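Local coordinates for response regulator receiver protein (Pseudoalteromonas atlantica T6c, PDB 3KTO), which probably works as a receiver-domain protein of two-component-type signalling, linked to transcription regulation, at the interface of chains A and B. Residues are numbered along the deposited sequence; one frame, centred on the assembly and turned at random. Chains: chain A/B, Response regulator receiver protein.

The interface of chains A and B. Residues chain A 110-111; chain B 59, 62-64, 89.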
loop_
_atom_site.group_PDB
_atom_site.type_symbol
_atom_site.label_atom_id
_atom_site.label_comp_id
_atom_site.label_asym_id
_atom_site.label_seq_id
_atom_site.Cartn_x
_atom_site.Cartn_y
_atom_site.Cartn_z
ATOM N N PRO A 110 -4.398 7.523 2.856
ATOM C CA PRO A 110 -4.451 7.876 4.279
ATOM C C PRO A 110 -5.503 8.949 4.510
ATOM O O PRO A 110 -5.624 9.902 3.734
ATOM C CB PRO A 110 -3.034 8.370 4.563
ATOM C CG PRO A 110 -2.611 8.937 3.245
ATOM C CD PRO A 110 -3.083 7.872 2.290
ATOM N N PHE A 111 -6.260 8.788 5.581
ATOM C CA PHE A 111 -7.339 9.708 5.901
ATOM C C PHE A 111 -7.060 10.609 7.091
ATOM O O PHE A 111 -6.101 10.415 7.843
ATOM C CB PHE A 111 -8.611 8.916 6.196
ATOM C CG PHE A 111 -8.466 7.983 7.357
ATOM C CD1 PHE A 111 -7.677 6.845 7.251
ATOM C CD2 PHE A 111 -9.069 8.270 8.578
ATOM C CE1 PHE A 111 -7.484 6.007 8.340
ATOM C CE2 PHE A 111 -8.880 7.437 9.674
ATOM C CZ PHE A 111 -8.084 6.303 9.552
ATOM N N HIS B 59 2.909 9.243 6.582
ATOM C CA HIS B 59 1.613 8.790 7.055
ATOM C C HIS B 59 1.732 7.597 7.990
ATOM O O HIS B 59 1.298 6.492 7.668
ATOM C CB HIS B 59 0.740 8.451 5.850
ATOM C CG HIS B 59 0.730 9.521 4.801
ATOM N ND1 HIS B 59 0.306 10.807 5.055
ATOM C CD2 HIS B 59 1.084 9.497 3.494
ATOM C CE1 HIS B 59 0.397 11.527 3.952
ATOM N NE2 HIS B 59 0.866 10.755 2.988
ATOM N N ASP B 62 -1.122 4.832 8.881
ATOM C CA ASP B 62 -2.226 5.245 8.019
ATOM C C ASP B 62 -2.849 6.604 8.351
ATOM O O ASP B 62 -3.734 7.071 7.629
ATOM C CB ASP B 62 -3.323 4.167 8.022
ATOM C CG ASP B 62 -2.797 2.783 7.641
ATOM O OD1 ASP B 62 -1.696 2.692 7.060
ATOM O OD2 ASP B 62 -3.495 1.777 7.912
ATOM N N LYS B 63 -2.402 7.236 9.433
ATOM C CA LYS B 63 -2.926 8.546 9.823
ATOM C C LYS B 63 -2.223 9.627 9.016
ATOM O O LYS B 63 -1.052 9.911 9.240
ATOM C CB LYS B 63 -2.705 8.772 11.318
ATOM C CG LYS B 63 -3.343 7.685 12.159
ATOM C CD LYS B 63 -3.154 7.898 13.654
ATOM C CE LYS B 63 -3.895 6.813 14.431
ATOM N NZ LYS B 63 -3.476 5.451 13.982
ATOM N N LYS B 64 -2.957 10.222 8.079
ATOM C CA LYS B 64 -2.424 11.241 7.189
ATOM C C LYS B 64 -1.559 12.311 7.854
ATOM O O LYS B 64 -1.966 12.933 8.829
ATOM C CB LYS B 64 -3.560 11.921 6.418
ATOM C CG LYS B 64 -3.071 12.711 5.229
ATOM C CD LYS B 64 -4.192 13.303 4.405
ATOM C CE LYS B 64 -3.662 13.745 3.049
ATOM N NZ LYS B 64 -4.705 14.314 2.142
ATOM N N SER B 89 1.517 7.055 -2.177
ATOM C CA SER B 89 0.178 7.629 -2.390
ATOM C C SER B 89 -0.074 9.055 -1.842
ATOM O O SER B 89 -1.096 9.257 -1.181
ATOM C CB SER B 89 -0.885 6.693 -1.771
ATOM O OG SER B 89 -2.028 6.578 -2.593
#
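B:His59 turns its CG beside its own backbone N and anti to its carbonyl carbon (chi1 -49°), which lays a flat imidazole face beneath A:Pro110. The pyrrolidine meets that face with its tip: CG of A:Pro110 stands 3.7 Å above the centroid of the B:His59 ring, a CH-pi contact, while CB leans back towards the root of the same side chain. A:Pro110 follows a cis peptide bond in the loop after strand 105-108, the conserved Lys-Pro turn of receiver domains, and here that turn is pressed against the loop and 3-10 turn (60-62) that follow strand 51-57 of the neighbour. Its CB also packs 3.4 Å from the backbone O of B:Asp62 and 3.9 Å from CA of B:Lys64, so the proline is met by ring and backbone together. At the edge of the imidazole, in its plane, lies the carbonyl carbon of B:Lys64 from the same chain. An alanine in place of B:His59 would probably leave CG of A:Pro110 without its aromatic face and open a gap under the proline tip. Next along, B:Lys64 N donates a hydrogen bond of 3.2 Å to A:Phe111 O. This backbone link accompanies a parallel bridge between A:Phe111 and B:Lys63. The chains are copies of one protein, but their contact is not an exact two-fold; it belongs to a deposited assembly of three copies, and the structure alone does not show whether this assembly forms in solution. B:Lys64 sends its CG anti to the backbone N (chi1 -165°) and runs on extended past the proline carbonyl, its CD 3.8 Å from A:Pro110 O.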